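Local coordinates for protein tapirin (Caldicellulosiruptor kristjanssonii, PDB 6N2B) that probably binds cellulose through its beta-helical C-terminal domain, which carries a calcium ion, and so helps the thermophilic bacterium adhere to plant material, at residues A[216-221]-A[518-523]; A[361-366]-A[382-387]. All coordinates share one frame; numbering follows the deposited sequence. Where two conformers were deposited one is given.

Contact 1 of 2, residues A[216-221]-A[518-523]; sequences LPNYKF and FNINIS
L216 and N519 meet in a single backbone bridge, their CA atoms 4.9 Å apart. L216 N donates to F518 O at 2.9 Å. I520 N returns a weak bond to L216 O at 3.3 Å. A water sits between L216 O and I520 O, placed to donate to both, though other acceptors compete for its protons. Beyond N218 the two backbones part, and side chains take over.

I520 points toward 216-221. Its CG1 is anti to the carbonyl carbon, and CD1 goes on to the F221 ring, which it approaches obliquely. P217 CB lies over one face of that ring, offset toward the rim, and is 4.3 Å from I520 CD1. N218 sets its amide across the branched side chains of strand 520-522. Its CG stands between the backbone N and the carbonyl carbon (chi1 52°). OD1 lies 3.6 Å from I520 CG2, and ND2 lies 3.5 Å from I522 CG2. ND2 also donates to Y219 O at 2.9 Å, from well above the carbonyl plane. At the other end L216 CD1 rests 3.6 Å from N519 ND2.

I527 of strand 526-531 touches N218, F221 and I522 as well. L216 and P217 also touch Q235 and T236 of strand 234-236. In this beta-helix the loop before strand 221-224 thus touches the end strands of two parallel sheets, 234-236 and 520-522. The loop makes one bridge, with one sound and one weak bond, and then diverges. What follows is mainly apolar contact around I520, and the buried N218 amide keeps a backbone acceptor in its own loop.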
# COMPACT_ATOMS: atom_id res chain seq x y z
N LEU A 216 8.20 -6.25 2.03
CA LEU A 216 9.06 -5.35 2.79
C LEU A 216 9.95 -4.60 1.82
O LEU A 216 11.05 -5.05 1.49
CB LEU A 216 9.90 -6.12 3.81
CG LEU A 216 9.04 -7.10 4.64
CD1 LEU A 216 9.79 -8.38 5.00
CD2 LEU A 216 8.51 -6.41 5.84
N PRO A 217 9.50 -3.43 1.35
CA PRO A 217 10.29 -2.67 0.38
C PRO A 217 11.49 -2.02 1.04
O PRO A 217 11.60 -1.90 2.27
CB PRO A 217 9.30 -1.60 -0.12
CG PRO A 217 8.40 -1.38 1.01
CD PRO A 217 8.24 -2.74 1.69
N ASN A 218 12.42 -1.61 0.18
CA ASN A 218 13.60 -0.91 0.60
C ASN A 218 13.27 0.53 0.99
O ASN A 218 12.25 1.10 0.58
CB ASN A 218 14.62 -0.90 -0.53
CG ASN A 218 14.01 -0.40 -1.82
OD1 ASN A 218 13.23 -1.09 -2.45
ND2 ASN A 218 14.34 0.83 -2.21
N TYR A 219 14.17 1.12 1.76
CA TYR A 219 14.19 2.57 1.94
C TYR A 219 14.20 3.30 0.61
O TYR A 219 14.98 2.95 -0.29
CB TYR A 219 15.43 2.93 2.76
CG TYR A 219 15.60 4.39 3.04
CD1 TYR A 219 14.84 5.02 4.01
CD2 TYR A 219 16.56 5.14 2.35
CE1 TYR A 219 15.01 6.35 4.29
CE2 TYR A 219 16.74 6.47 2.62
CZ TYR A 219 15.96 7.08 3.60
OH TYR A 219 16.13 8.42 3.88
N LYS A 220 13.37 4.33 0.49
CA LYS A 220 13.19 5.07 -0.76
C LYS A 220 12.54 4.19 -1.83
O LYS A 220 13.21 3.67 -2.72
CB LYS A 220 14.52 5.64 -1.26
CG LYS A 220 14.62 7.13 -1.13
CD LYS A 220 13.92 7.82 -2.31
CE LYS A 220 14.07 9.35 -2.28
NZ LYS A 220 12.93 10.05 -1.60
N PHE A 221 11.24 4.01 -1.74
CA PHE A 221 10.51 3.18 -2.69
C PHE A 221 9.24 3.92 -3.03
O PHE A 221 8.44 4.23 -2.15
CB PHE A 221 10.20 1.80 -2.10
CG PHE A 221 9.61 0.81 -3.09
CD1 PHE A 221 8.24 0.72 -3.28
CD2 PHE A 221 10.43 -0.06 -3.80
CE1 PHE A 221 7.69 -0.22 -4.17
CE2 PHE A 221 9.88 -0.99 -4.70
CZ PHE A 221 8.51 -1.06 -4.87
N PHE A 518 9.10 -11.50 1.53
CA PHE A 518 9.70 -10.87 0.36
C PHE A 518 10.37 -9.55 0.74
O PHE A 518 9.72 -8.67 1.31
CB PHE A 518 8.66 -10.61 -0.74
CG PHE A 518 9.21 -9.80 -1.85
CD1 PHE A 518 10.14 -10.34 -2.72
CD2 PHE A 518 8.85 -8.48 -2.01
CE1 PHE A 518 10.69 -9.59 -3.74
CE2 PHE A 518 9.38 -7.73 -3.02
CZ PHE A 518 10.30 -8.27 -3.89
N ASN A 519 11.65 -9.42 0.38
CA ASN A 519 12.42 -8.20 0.60
C ASN A 519 12.97 -7.69 -0.72
O ASN A 519 13.55 -8.46 -1.49
CB ASN A 519 13.60 -8.44 1.55
CG ASN A 519 13.17 -8.59 3.00
OD1 ASN A 519 13.26 -7.63 3.79
ND2 ASN A 519 12.70 -9.79 3.35
N ILE A 520 12.79 -6.40 -0.98
CA ILE A 520 13.59 -5.71 -1.99
C ILE A 520 14.78 -5.11 -1.27
O ILE A 520 14.62 -4.43 -0.25
CB ILE A 520 12.78 -4.61 -2.71
CG1 ILE A 520 11.33 -5.03 -2.83
CG2 ILE A 520 13.35 -4.31 -4.10
CD1 ILE A 520 10.50 -4.02 -3.50
N ASN A 521 15.97 -5.36 -1.79
CA ASN A 521 17.19 -4.79 -1.25
C ASN A 521 17.94 -4.12 -2.38
O ASN A 521 17.98 -4.63 -3.50
CB ASN A 521 18.07 -5.84 -0.61
CG ASN A 521 17.41 -6.46 0.60
OD1 ASN A 521 17.02 -5.76 1.54
ND2 ASN A 521 17.28 -7.79 0.58
N ILE A 522 18.53 -2.96 -2.10
CA ILE A 522 19.27 -2.23 -3.11
C ILE A 522 20.28 -1.35 -2.39
O ILE A 522 20.02 -0.86 -1.28
CB ILE A 522 18.32 -1.41 -4.01
CG1 ILE A 522 19.10 -0.57 -5.02
CG2 ILE A 522 17.46 -0.54 -3.18
CD1 ILE A 522 18.23 0.11 -6.05
N SER A 523 21.44 -1.16 -3.01
CA SER A 523 22.56 -0.45 -2.42
C SER A 523 22.74 0.89 -3.13
O SER A 523 23.06 0.92 -4.32
CB SER A 523 23.83 -1.28 -2.53
OG SER A 523 23.51 -2.65 -2.38
O HOH W 1 14.02 -4.89 2.47

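Contact 2 of 2, residues A[361-366]-A[382-387]; sequences EVRNNG and SISGGT
R363 reaches S382 and S384 with CG anti to the backbone N (chi1 -167°) and a bend at chi3 (-56°), which turns NE back beside E361. NE donates to E361 OE1 at 2.9 Å in a salt bridge, meeting the oxygen from above the carboxylate plane. E361 is extended beyond CG, and its OE2 pairs with K338. NH2 of R363 is 3.0 Å from S382 OG, at the guanidinium edge, but the angle is too poor for a hydrogen bond. S384 O lies over one face of the guanidinium, and S384 CB is 3.6 Å from R363 NH1. An alanine at R363 would probably leave E361 OE1 without its charge partner, and S382 OG and S384 CB without the guanidinium beside them.

The strands 361-363 and 382-384 run parallel, 4° apart in direction. V362 N donates to S382 O at 3.1 Å, and S384 N donates to V362 O at 3.2 Å. These are neighbouring strands in successive coils of a parallel beta-helix, and 380-384 is the last strand of its sheet within the chain. E361 and S382 share one face of the sheet. V362 and I383 share the other, with V362 CB 4.2 Å from I383 CG2. V362 is buried there and also touches V368 of strand 367-370.

Past the strands both coils turn a corner. R363 to G366 form a type I' turn, closed by G366 N to R363 O. N365 N makes a weak bond to G385 O at 3.3 Å. At the backbone angles of G385 a CB would press against S384 O, so the position needs glycine. Pairing resumes where T387 N donates to G366 O at 3.1 Å, and V362 CG1 packs near T387 O and G386 CA.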
# COMPACT_ATOMS: atom_id res chain seq x y z
N GLU A 361 -12.38 9.17 23.28
CA GLU A 361 -11.46 9.53 24.34
C GLU A 361 -10.54 10.62 23.84
O GLU A 361 -9.97 10.50 22.75
CB GLU A 361 -10.65 8.30 24.79
CG GLU A 361 -9.79 8.53 26.04
CD GLU A 361 -8.80 7.39 26.28
OE1 GLU A 361 -7.61 7.68 26.54
OE2 GLU A 361 -9.23 6.21 26.21
N VAL A 362 -10.40 11.70 24.61
CA VAL A 362 -9.45 12.78 24.33
C VAL A 362 -8.66 13.03 25.61
O VAL A 362 -9.20 12.96 26.71
CB VAL A 362 -10.16 14.07 23.86
CG1 VAL A 362 -9.14 15.12 23.38
CG2 VAL A 362 -11.16 13.75 22.76
N ARG A 363 -7.37 13.33 25.46
CA ARG A 363 -6.44 13.19 26.57
C ARG A 363 -5.17 13.97 26.24
O ARG A 363 -4.94 14.33 25.08
CB ARG A 363 -6.14 11.71 26.81
CG ARG A 363 -5.44 11.34 28.10
CD ARG A 363 -5.78 9.90 28.48
NE ARG A 363 -7.22 9.67 28.59
CZ ARG A 363 -7.96 9.90 29.68
NH1 ARG A 363 -7.40 10.37 30.80
NH2 ARG A 363 -9.27 9.65 29.66
N ASN A 364 -4.38 14.25 27.28
CA ASN A 364 -3.04 14.82 27.18
C ASN A 364 -2.88 15.80 26.02
O ASN A 364 -2.06 15.56 25.13
CB ASN A 364 -1.99 13.72 27.05
CG ASN A 364 -1.98 12.77 28.24
OD1 ASN A 364 -2.47 13.10 29.32
ND2 ASN A 364 -1.42 11.57 28.04
N ASN A 365 -3.67 16.87 26.00
CA ASN A 365 -3.62 17.94 25.00
C ASN A 365 -4.05 17.50 23.61
O ASN A 365 -3.82 18.23 22.64
CB ASN A 365 -2.24 18.59 24.92
CG ASN A 365 -1.95 19.49 26.10
OD1 ASN A 365 -0.96 19.28 26.81
ND2 ASN A 365 -2.82 20.48 26.34
N GLY A 366 -4.68 16.34 23.48
CA GLY A 366 -5.38 16.04 22.25
C GLY A 366 -6.47 17.07 21.99
O GLY A 366 -7.02 17.68 22.91
N SER A 382 -14.97 10.68 27.15
CA SER A 382 -14.07 10.79 28.30
C SER A 382 -13.00 11.82 27.94
O SER A 382 -12.02 11.48 27.27
CB SER A 382 -13.45 9.45 28.65
OG SER A 382 -12.27 9.62 29.43
N ILE A 383 -13.17 13.04 28.42
CA ILE A 383 -12.26 14.14 28.11
C ILE A 383 -11.55 14.51 29.40
O ILE A 383 -12.14 15.18 30.25
CB ILE A 383 -13.00 15.34 27.53
CG1 ILE A 383 -14.02 14.89 26.49
CG2 ILE A 383 -12.02 16.30 26.90
CD1 ILE A 383 -15.01 15.95 26.16
N SER A 384 -10.29 14.10 29.55
CA SER A 384 -9.46 14.52 30.68
C SER A 384 -8.14 15.06 30.15
O SER A 384 -7.24 14.29 29.81
CB SER A 384 -9.22 13.39 31.67
OG SER A 384 -8.64 13.88 32.87
N GLY A 385 -8.01 16.38 30.11
CA GLY A 385 -6.79 17.02 29.67
C GLY A 385 -6.86 17.58 28.27
O GLY A 385 -5.98 18.36 27.89
N GLY A 386 -7.88 17.21 27.50
CA GLY A 386 -8.00 17.60 26.12
C GLY A 386 -9.19 18.51 25.85
O GLY A 386 -10.00 18.82 26.72
N THR A 387 -9.28 18.92 24.59
CA THR A 387 -10.24 19.92 24.16
C THR A 387 -11.12 19.37 23.05
O THR A 387 -10.73 18.46 22.32
CB THR A 387 -9.51 21.18 23.69
OG1 THR A 387 -10.43 22.27 23.71
CG2 THR A 387 -8.96 20.99 22.28

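In the fold
Contacts 1 and 2 lie far apart along the beta-helix. Their centres are 39 Å apart, their nearest atoms about 28 Å, and they do not touch. In sequence both segments of contact 2 fall between the two segments of contact 1. The parallel sheet that starts at 234-236, beside contact 1, ends at 380-384 in contact 2. Contact 1 is buried and joins segments 297 residues apart. Contact 2 lies at the surface and joins neighbouring coils. The calcium ion is held by D429, V431, A433, L436 and E465. The side chain of F518 in contact 1 is about 12 Å from that of L436, while contact 2 lies away from this site.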